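Local coordinates for protein glucuronoarabinoxylan endo-1,4-beta-xylanase (Clostridium papyrosolvens, PDB 4FMV) that hydrolyses internal beta-1,4 linkages of xylan, and may also act on cellulose-like glucans, through this catalytic (beta/alpha)8-barrel part of a longer family 30 glycoside hydrolase, at residues Val140-Asp145 with Ala175-Gln180; Asp200-His205 with Lys226-Thr231; Ala85-Pro90 with Thr115-Tyr120. One frame throughout, in Å; residues are numbered along the deposited sequence.

Interaction 1: Val140-Asp145 with Ala175-Gln180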
loop_
_atom_site.group_PDB
_atom_site.type_symbol
_atom_site.label_atom_id
_atom_site.label_comp_id
_atom_site.label_asym_id
_atom_site.label_seq_id
_atom_site.Cartn_x
_atom_site.Cartn_y
_atom_site.Cartn_z
ATOM N N VAL A 140 -2.048 -4.241 14.342
ATOM C CA VAL A 140 -2.030 -5.198 15.443
ATOM C C VAL A 140 -0.992 -6.292 15.163
ATOM O O VAL A 140 -0.204 -6.651 16.034
ATOM C CB VAL A 140 -3.437 -5.847 15.678
ATOM C CG1 VAL A 140 -3.390 -6.920 16.790
ATOM C CG2 VAL A 140 -4.485 -4.773 15.989
ATOM N N GLN A 141 -1.037 -6.884 13.977
ATOM C CA GLN A 141 -0.074 -7.926 13.642
ATOM C C GLN A 141 0.168 -8.033 12.131
ATOM O O GLN A 141 -0.793 -8.060 11.347
ATOM C CB GLN A 141 -0.622 -9.287 14.170
ATOM C CG GLN A 141 0.222 -10.532 13.746
ATOM C CD GLN A 141 1.588 -10.611 14.421
ATOM O OE1 GLN A 141 1.686 -10.481 15.641
ATOM N NE2 GLN A 141 2.661 -10.841 13.620
ATOM N N ASN A 142 1.419 -8.228 11.732
ATOM C CA ASN A 142 1.730 -8.655 10.372
ATOM C C ASN A 142 1.424 -10.148 10.154
ATOM O O ASN A 142 1.933 -10.998 10.890
ATOM C CB ASN A 142 3.213 -8.450 10.082
ATOM C CG ASN A 142 3.573 -8.853 8.670
ATOM O OD1 ASN A 142 3.173 -8.176 7.721
ATOM N ND2 ASN A 142 4.299 -9.972 8.511
ATOM N N GLU A 143 0.640 -10.461 9.128
ATOM C CA GLU A 143 0.354 -11.854 8.736
ATOM C C GLU A 143 0.150 -12.803 9.909
ATOM O O GLU A 143 0.886 -13.786 10.053
ATOM C CB GLU A 143 1.442 -12.386 7.791
ATOM C CG GLU A 143 1.587 -11.499 6.546
ATOM C CD GLU A 143 2.473 -12.085 5.478
ATOM O OE1 GLU A 143 2.975 -13.198 5.667
ATOM O OE2 GLU A 143 2.671 -11.416 4.446
ATOM N N PRO A 144 -0.865 -12.520 10.743
ATOM C CA PRO A 144 -1.176 -13.367 11.893
ATOM C C PRO A 144 -1.541 -14.762 11.431
ATOM O O PRO A 144 -1.515 -15.686 12.245
ATOM C CB PRO A 144 -2.425 -12.707 12.472
ATOM C CG PRO A 144 -3.076 -12.041 11.254
ATOM C CD PRO A 144 -1.866 -11.454 10.563
ATOM N N ASP A 145 -1.959 -14.884 10.169
ATOM C CA ASP A 145 -2.326 -16.184 9.567
ATOM C C ASP A 145 -1.249 -16.852 8.693
ATOM O O ASP A 145 -1.541 -17.862 8.064
ATOM C CB ASP A 145 -3.644 -16.078 8.794
ATOM C CG ASP A 145 -3.593 -15.015 7.706
ATOM O OD1 ASP A 145 -2.557 -14.315 7.614
ATOM O OD2 ASP A 145 -4.578 -14.887 6.946
ATOM N N ALA A 175 -5.852 -3.528 10.824
ATOM C CA ALA A 175 -5.834 -4.973 10.967
ATOM C C ALA A 175 -6.499 -5.617 9.767
ATOM O O ALA A 175 -7.243 -4.938 9.054
ATOM C CB ALA A 175 -6.631 -5.331 12.211
ATOM N N PRO A 176 -6.432 -6.950 9.675
ATOM C CA PRO A 176 -5.511 -7.991 10.174
ATOM C C PRO A 176 -4.174 -8.173 9.442
ATOM O O PRO A 176 -3.374 -8.953 9.935
ATOM C CB PRO A 176 -6.378 -9.257 10.166
ATOM C CG PRO A 176 -7.222 -9.069 8.986
ATOM C CD PRO A 176 -7.550 -7.574 8.938
ATOM N N GLU A 177 -4.016 -7.612 8.237
ATOM C CA GLU A 177 -2.855 -7.887 7.383
ATOM C C GLU A 177 -2.648 -9.383 7.107
ATOM O O GLU A 177 -1.551 -9.912 7.277
ATOM C CB GLU A 177 -1.572 -7.276 7.951
ATOM C CG GLU A 177 -1.559 -5.723 8.004
ATOM C CD GLU A 177 -0.143 -5.191 8.012
ATOM O OE1 GLU A 177 0.445 -5.157 6.915
ATOM O OE2 GLU A 177 0.393 -4.847 9.104
ATOM N N SER A 178 -3.714 -10.052 6.689
ATOM C CA SER A 178 -3.623 -11.437 6.244
ATOM C C SER A 178 -2.670 -11.544 5.061
ATOM O O SER A 178 -2.654 -10.670 4.183
ATOM C CB SER A 178 -5.008 -11.950 5.842
ATOM O OG SER A 178 -4.886 -13.179 5.155
ATOM N N PHE A 179 -1.879 -12.619 5.026
ATOM C CA PHE A 179 -0.840 -12.751 4.008
ATOM C C PHE A 179 -1.410 -12.783 2.597
ATOM O O PHE A 179 -0.747 -12.365 1.658
ATOM C CB PHE A 179 0.024 -13.995 4.273
ATOM C CG PHE A 179 -0.637 -15.309 3.895
ATOM C CD1 PHE A 179 -1.637 -15.857 4.687
ATOM C CD2 PHE A 179 -0.218 -16.011 2.777
ATOM C CE1 PHE A 179 -2.245 -17.079 4.354
ATOM C CE2 PHE A 179 -0.809 -17.237 2.424
ATOM C CZ PHE A 179 -1.827 -17.776 3.222
ATOM N N GLN A 180 -2.541 -13.471 2.434
ATOM C CA GLN A 180 -3.374 -13.457 1.229
ATOM C C GLN A 180 -4.716 -12.713 1.106
ATOM O O GLN A 180 -5.544 -13.124 0.282
ATOM C CB GLN A 180 -3.256 -14.716 0.344
ATOM C CG GLN A 180 -3.741 -15.979 0.891
ATOM C CD GLN A 180 -3.650 -17.114 -0.139
ATOM O OE1 GLN A 180 -4.645 -17.757 -0.446
ATOM N NE2 GLN A 180 -2.446 -17.364 -0.654
#

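Interaction 2: Asp200-His205 with Lys226-Thr231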
loop_
_atom_site.group_PDB
_atom_site.type_symbol
_atom_site.label_atom_id
_atom_site.label_comp_id
_atom_site.label_asym_id
_atom_site.label_seq_id
_atom_site.Cartn_x
_atom_site.Cartn_y
_atom_site.Cartn_z
ATOM N N ASP A 200 -9.798 1.297 12.001
ATOM C CA ASP A 200 -9.704 2.333 10.975
ATOM C C ASP A 200 -9.309 1.943 9.555
ATOM O O ASP A 200 -9.863 2.464 8.584
ATOM C CB ASP A 200 -8.886 3.492 11.519
ATOM C CG ASP A 200 -9.396 3.919 12.874
ATOM O OD1 ASP A 200 -10.430 4.618 12.908
ATOM O OD2 ASP A 200 -8.799 3.507 13.891
ATOM N N VAL A 201 -8.315 1.062 9.438
ATOM C CA VAL A 201 -7.829 0.651 8.133
ATOM C C VAL A 201 -7.809 -0.867 8.073
ATOM O O VAL A 201 -7.242 -1.511 8.957
ATOM C CB VAL A 201 -6.409 1.225 7.834
ATOM C CG1 VAL A 201 -5.905 0.754 6.480
ATOM C CG2 VAL A 201 -6.422 2.774 7.894
ATOM N N LEU A 202 -8.435 -1.438 7.047
ATOM C CA LEU A 202 -8.358 -2.889 6.874
ATOM C C LEU A 202 -7.148 -3.085 5.964
ATOM O O LEU A 202 -7.177 -2.665 4.801
ATOM C CB LEU A 202 -9.639 -3.419 6.201
ATOM C CG LEU A 202 -9.932 -4.925 6.344
ATOM C CD1 LEU A 202 -11.348 -5.275 5.883
ATOM C CD2 LEU A 202 -8.919 -5.717 5.580
ATOM N N GLY A 203 -6.059 -3.620 6.526
ATOM C CA GLY A 203 -4.883 -3.965 5.748
ATOM C C GLY A 203 -4.876 -5.410 5.285
ATOM O O GLY A 203 -5.285 -6.300 6.018
ATOM N N CYS A 204 -4.303 -5.657 4.118
ATOM C CA CYS A 204 -4.197 -7.005 3.581
ATOM C C CYS A 204 -2.936 -7.123 2.733
ATOM O O CYS A 204 -2.431 -6.122 2.218
ATOM C CB CYS A 204 -5.409 -7.320 2.704
ATOM S SG CYS A 204 -5.534 -6.298 1.204
ATOM N N HIS A 205 -2.439 -8.349 2.577
ATOM C CA HIS A 205 -1.340 -8.612 1.655
ATOM C C HIS A 205 -1.826 -9.494 0.511
ATOM O O HIS A 205 -2.827 -10.199 0.626
ATOM C CB HIS A 205 -0.160 -9.292 2.365
ATOM C CG HIS A 205 0.388 -8.503 3.512
ATOM N ND1 HIS A 205 1.381 -8.986 4.339
ATOM C CD2 HIS A 205 0.077 -7.272 3.977
ATOM C CE1 HIS A 205 1.667 -8.078 5.251
ATOM N NE2 HIS A 205 0.882 -7.027 5.058
ATOM N N LYS A 226 -14.064 3.982 6.902
ATOM C CA LYS A 226 -12.936 3.034 6.926
ATOM C C LYS A 226 -12.140 3.144 5.636
ATOM O O LYS A 226 -12.600 3.733 4.660
ATOM C CB LYS A 226 -13.413 1.576 7.074
ATOM C CG LYS A 226 -14.421 1.316 8.205
ATOM C CD LYS A 226 -13.900 1.752 9.555
ATOM C CE LYS A 226 -15.027 1.829 10.595
ATOM N NZ LYS A 226 -14.540 2.288 11.925
ATOM N N GLU A 227 -10.946 2.566 5.656
ATOM C CA GLU A 227 -10.109 2.474 4.478
ATOM C C GLU A 227 -9.637 1.035 4.300
ATOM O O GLU A 227 -9.604 0.258 5.248
ATOM C CB GLU A 227 -8.912 3.418 4.591
ATOM C CG GLU A 227 -9.272 4.896 4.556
ATOM C CD GLU A 227 -8.347 5.697 3.653
ATOM O OE1 GLU A 227 -7.131 5.715 3.921
ATOM O OE2 GLU A 227 -8.843 6.298 2.676
ATOM N N LEU A 228 -9.280 0.699 3.069
ATOM C CA LEU A 228 -8.817 -0.624 2.695
ATOM C C LEU A 228 -7.497 -0.473 1.929
ATOM O O LEU A 228 -7.473 0.136 0.851
ATOM C CB LEU A 228 -9.881 -1.281 1.803
ATOM C CG LEU A 228 -9.579 -2.653 1.176
ATOM C CD1 LEU A 228 -9.355 -3.729 2.240
ATOM C CD2 LEU A 228 -10.698 -3.104 0.209
ATOM N N TRP A 229 -6.401 -1.008 2.478
ATOM C CA TRP A 229 -5.095 -0.847 1.853
ATOM C C TRP A 229 -4.463 -2.206 1.621
ATOM O O TRP A 229 -4.540 -3.078 2.482
ATOM C CB TRP A 229 -4.117 -0.097 2.757
ATOM C CG TRP A 229 -4.487 1.257 3.227
ATOM C CD1 TRP A 229 -5.635 1.960 2.976
ATOM C CD2 TRP A 229 -3.682 2.080 4.068
ATOM N NE1 TRP A 229 -5.587 3.181 3.627
ATOM C CE2 TRP A 229 -4.390 3.275 4.294
ATOM C CE3 TRP A 229 -2.413 1.921 4.652
ATOM C CZ2 TRP A 229 -3.880 4.306 5.094
ATOM C CZ3 TRP A 229 -1.913 2.938 5.442
ATOM C CH2 TRP A 229 -2.635 4.117 5.647
ATOM N N MET A 230 -3.776 -2.354 0.496
ATOM C CA MET A 230 -2.925 -3.515 0.311
ATOM C C MET A 230 -1.568 -3.053 0.855
ATOM O O MET A 230 -0.923 -2.171 0.282
ATOM C CB MET A 230 -2.805 -3.787 -1.180
ATOM C CG MET A 230 -2.350 -5.174 -1.546
ATOM S SD MET A 230 -0.728 -5.607 -0.926
ATOM C CE MET A 230 0.330 -4.397 -1.760
ATOM N N THR A 231 -1.177 -3.605 2.001
ATOM C CA THR A 231 -0.011 -3.106 2.740
ATOM C C THR A 231 1.348 -3.779 2.528
ATOM O O THR A 231 2.354 -3.308 3.062
ATOM C CB THR A 231 -0.318 -3.116 4.257
ATOM O OG1 THR A 231 -0.586 -4.459 4.683
ATOM C CG2 THR A 231 -1.517 -2.250 4.551
HETATM O O HOH W 1 -13.028 4.646 11.713
#

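Interaction 3: Ala85-Pro90 with Thr115-Tyr120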
loop_
_atom_site.group_PDB
_atom_site.type_symbol
_atom_site.label_atom_id
_atom_site.label_comp_id
_atom_site.label_asym_id
_atom_site.label_seq_id
_atom_site.Cartn_x
_atom_site.Cartn_y
_atom_site.Cartn_z
ATOM N N ALA A 85 2.924 1.731 10.887
ATOM C CA ALA A 85 3.842 0.747 11.467
ATOM C C ALA A 85 3.162 -0.598 11.681
ATOM O O ALA A 85 2.005 -0.631 12.124
ATOM C CB ALA A 85 4.393 1.272 12.808
ATOM N N SER A 86 3.864 -1.696 11.368
ATOM C CA SER A 86 3.354 -3.052 11.661
ATOM C C SER A 86 4.391 -3.799 12.509
ATOM O O SER A 86 5.606 -3.700 12.234
ATOM C CB SER A 86 3.215 -3.828 10.344
ATOM O OG SER A 86 2.393 -3.163 9.383
ATOM N N PRO A 87 3.938 -4.507 13.562
ATOM C CA PRO A 87 4.678 -5.527 14.324
ATOM C C PRO A 87 4.661 -6.939 13.696
ATOM O O PRO A 87 3.574 -7.403 13.301
ATOM C CB PRO A 87 3.953 -5.513 15.670
ATOM C CG PRO A 87 2.439 -5.203 15.267
ATOM C CD PRO A 87 2.493 -4.565 13.861
ATOM N N TRP A 88 5.803 -7.624 13.644
ATOM C CA TRP A 88 5.852 -9.077 13.444
ATOM C C TRP A 88 5.725 -9.897 14.721
ATOM O O TRP A 88 5.246 -11.021 14.692
ATOM C CB TRP A 88 7.120 -9.514 12.709
ATOM C CG TRP A 88 7.136 -9.333 11.223
ATOM C CD1 TRP A 88 7.377 -10.305 10.272
ATOM C CD2 TRP A 88 6.986 -8.096 10.505
ATOM N NE1 TRP A 88 7.376 -9.732 9.010
ATOM C CE2 TRP A 88 7.134 -8.390 9.129
ATOM C CE3 TRP A 88 6.731 -6.779 10.895
ATOM C CZ2 TRP A 88 7.016 -7.404 8.142
ATOM C CZ3 TRP A 88 6.631 -5.808 9.924
ATOM C CH2 TRP A 88 6.782 -6.128 8.556
ATOM N N ASN A 89 6.261 -9.369 15.820
ATOM C CA ASN A 89 6.156 -10.028 17.118
ATOM C C ASN A 89 6.022 -8.987 18.215
ATOM O O ASN A 89 6.513 -7.864 18.073
ATOM C CB ASN A 89 7.404 -10.872 17.439
ATOM C CG ASN A 89 7.668 -11.981 16.422
ATOM O OD1 ASN A 89 7.026 -13.035 16.435
ATOM N ND2 ASN A 89 8.655 -11.762 15.575
ATOM N N PRO A 90 5.373 -9.352 19.333
ATOM C CA PRO A 90 5.584 -8.449 20.465
ATOM C C PRO A 90 6.955 -8.747 21.083
ATOM O O PRO A 90 7.608 -9.694 20.633
ATOM C CB PRO A 90 4.464 -8.827 21.424
ATOM C CG PRO A 90 4.137 -10.249 21.102
ATOM C CD PRO A 90 4.444 -10.453 19.635
ATOM N N THR A 115 -3.278 -6.492 27.297
ATOM C CA THR A 115 -3.265 -5.117 27.834
ATOM C C THR A 115 -1.866 -4.505 27.691
ATOM O O THR A 115 -1.710 -3.402 27.168
ATOM C CB THR A 115 -3.717 -5.099 29.306
ATOM O OG1 THR A 115 -5.095 -5.491 29.365
ATOM C CG2 THR A 115 -3.564 -3.714 29.914
ATOM N N GLU A 116 -0.850 -5.246 28.125
ATOM C CA GLU A 116 0.525 -4.793 27.984
ATOM C C GLU A 116 0.865 -4.532 26.512
ATOM O O GLU A 116 1.559 -3.556 26.173
ATOM C CB GLU A 116 1.508 -5.794 28.614
ATOM C CG GLU A 116 2.887 -5.154 28.911
ATOM C CD GLU A 116 3.893 -6.128 29.512
ATOM O OE1 GLU A 116 4.983 -6.299 28.928
ATOM O OE2 GLU A 116 3.604 -6.711 30.574
ATOM N N TYR A 117 0.362 -5.385 25.630
ATOM C CA TYR A 117 0.663 -5.241 24.206
ATOM C C TYR A 117 0.079 -3.947 23.633
ATOM O O TYR A 117 0.727 -3.272 22.824
ATOM C CB TYR A 117 0.186 -6.459 23.409
ATOM C CG TYR A 117 0.581 -6.432 21.939
ATOM C CD1 TYR A 117 1.914 -6.315 21.551
ATOM C CD2 TYR A 117 -0.380 -6.548 20.936
ATOM C CE1 TYR A 117 2.272 -6.306 20.219
ATOM C CE2 TYR A 117 -0.025 -6.533 19.598
ATOM C CZ TYR A 117 1.299 -6.409 19.249
ATOM O OH TYR A 117 1.655 -6.397 17.916
ATOM N N ALA A 118 -1.129 -3.588 24.062
ATOM C CA ALA A 118 -1.720 -2.316 23.667
ATOM C C ALA A 118 -0.899 -1.144 24.202
ATOM O O ALA A 118 -0.768 -0.134 23.529
ATOM C CB ALA A 118 -3.167 -2.215 24.147
ATOM N N GLN A 119 -0.361 -1.270 25.412
ATOM C CA GLN A 119 0.530 -0.228 25.970
ATOM C C GLN A 119 1.830 -0.115 25.184
ATOM O O GLN A 119 2.367 0.970 24.974
ATOM C CB GLN A 119 0.864 -0.520 27.435
ATOM C CG GLN A 119 -0.341 -0.421 28.325
ATOM C CD GLN A 119 -0.063 -0.875 29.731
ATOM O OE1 GLN A 119 0.872 -1.634 29.984
ATOM N NE2 GLN A 119 -0.883 -0.413 30.666
ATOM N N TYR A 120 2.340 -1.264 24.773
ATOM C CA TYR A 120 3.515 -1.328 23.912
ATOM C C TYR A 120 3.257 -0.598 22.602
ATOM O O TYR A 120 4.031 0.275 22.191
ATOM C CB TYR A 120 3.831 -2.792 23.657
ATOM C CG TYR A 120 4.907 -3.102 22.635
ATOM C CD1 TYR A 120 6.251 -2.902 22.926
ATOM C CD2 TYR A 120 4.577 -3.659 21.402
ATOM C CE1 TYR A 120 7.239 -3.228 22.003
ATOM C CE2 TYR A 120 5.561 -3.983 20.471
ATOM C CZ TYR A 120 6.882 -3.770 20.779
ATOM O OH TYR A 120 7.863 -4.106 19.875
HETATM O O HOH W 2 7.089 -5.227 17.692
#

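Interaction 1: Val140-Asp145 with Ala175-Gln180
Glu143 and Asp145 meet Glu177, Ser178 and Phe179 where the fourth and fifth strands of the (beta/alpha)8 barrel end. Asn142, Glu143 and Pro144 form the Asn-Glu-Pro sequence that carries the acid/base glutamate in clan GH-A enzymes, consistent with such a role for Glu143. Regular strand pairing does not continue here. Glu143 and Glu177 both have positive phi, and a cis peptide bond precedes Pro176. Glu143 N donates to Glu177 O over 2.9 Å, a weak bond bent to 125°, and Glu143 CA adds a contact of 3.1 Å to the same Glu177 O. Gln141 O and Pro176 O, both acceptors, approach without bonding. Pro144, which has no N-H to satisfy, lays its CD 3.0 Å from Pro176 O.

Asp145 holds Ser178 and Phe179 with both carboxylate oxygens. Its CG lies between the backbone N and carbonyl carbon (chi1 57°), close to both residues. Its OD1 offers the syn lone pair to Phe179 N at 3.2 Å, a straight bond of 159°, while Ser178 OG donates to Asp145 OD2 at a very short 2.5 Å, to be read with caution. A short carboxylate suits this place, serving a backbone amide and a neighbouring hydroxyl at once.

Glu177 CB faces Gln141 O, and its carboxylate runs on into polar surroundings: OE1 meets Arg47, His205 and Thr231, OE2 meets Ser86 and Ser139. Arg47 also reaches Asn142 OD1, and Glu143 OE2 bonds to His205 ND1. The Glu143 carboxylate packs on Phe179, CD 3.3 Å from Phe179 CB. Gln141 is held at both ends of its amide, OE1 by Trp153 and NE2 by Trp88 O and by Asn142 O, the last at 2.8 Å and in the amide plane. The Phe179 ring turns its edge to Asp145, with CD1 3.4 Å from Asp145 OD1.

Interaction 2: Asp200-His205 with Lys226-Thr231
Val201 sits against Trp229 where strands 201-205 and 227-231, the sixth and seventh of the (beta/alpha)8 barrel, run parallel at 31° to each other. Five backbone bonds form the ladder, alternating between the strands from Glu227 N to Asp200 O at one end to Thr231 N to Cys204 O at the other. Leu202 and Leu228 lie side by side on the face toward helix 217-221, where branched apolar chains suit the packing on Tyr219. Val201, Glu227 and Trp229 share the other face, inside the barrel.

From CB, the Trp229 side chain places CG anti to its carbonyl carbon (chi1 -58°), and CG comes 3.6 Å from Val201 CG1. That methyl lies over the indole face, a CH-pi contact 3.5 Å from the centroid of the five-membered ring. CD1 and CD2 lie beneath the same methyl, and farther out CZ2 nears Val201 CG2 at 4.1 Å. Phe84 meets the indole edge-to-face. A flat, broad ring with one N-H suits this interior: Glu227 OE1, also paired with Arg17, accepts a hydrogen bond from Trp229 NE1 at 3.0 Å, lying in the ring plane, though NE1 stands above the carboxylate plane.

Interaction 3: Ala85-Pro90 with Thr115-Tyr120
Pro87 and Pro90 make a small, mostly apolar contact with Tyr117 and Tyr120, burying 185 Å² where the loop after the barrel's third strand, 82-86, passes the early turns of helix 114-130. Tyr117 and Tyr120 stand three residues apart on the helix, so both rings leave on the side that faces the loop.

Tyr117 carries most of the contact. Its CG stands anti to the backbone N (chi1 -175°), on the side of the helix that faces the loop. Pro90 lies beside the ring and Pro87 at its tip. Pro90 CB is 3.6 Å from Tyr117 CE1 and equally near CD1, while the phenol end reaches Pro87, whose CG is 3.0 Å from Tyr117 OH. The side chains of Pro87 and Tyr117 cross at about a right angle, Pro87 CG lying near the plane of the aromatic ring at its edge. The polar partner of Tyr117 OH is Val140 O, to which it is hydrogen-bonded. A tyrosine suits this place because its ring packs on proline carbons while its tip meets a buried carbonyl. Prolines suit the loop because their rings offer compact CH surface and bring no N-H that would need an acceptor.

Tyr120 touches the loop more loosely, Pro90 CA being 4.5 Å from its CE2. A water completes the link: it donates to Asn89 O at 2.7 Å and accepts from Tyr120 OH at 2.6 Å, lying in the plane of the phenol ring. Trp58 meets Tyr120 edge-to-face, and Leu109 of strand 103-109 packs on both Pro90 and Tyr117. Strand 82-86 leads through an elaborated loop into helix 114-130, and the contact seats that helix on the loop, within a beta-alpha unit of the (beta/alpha)8 barrel.

Followed from the N terminus, the three contacts come in series, with none nested in or crossing another. Interaction 3 closes first: the chain leaves strand 82-86, runs through strands 95-100 and 103-109 and returns on helix 114-130. Interaction 1 then closes an excursion that includes helix 155-164 and brings the ends of the fourth and fifth barrel strands together. Interaction 2 closes the shorter crossover through helix 217-221, joining the sixth and seventh strands. Interaction 1 lies between the others, its centre about 10 Å from that of interaction 2 and 13 Å from that of interaction 3, and it touches both. Interactions 2 and 3 do not touch directly.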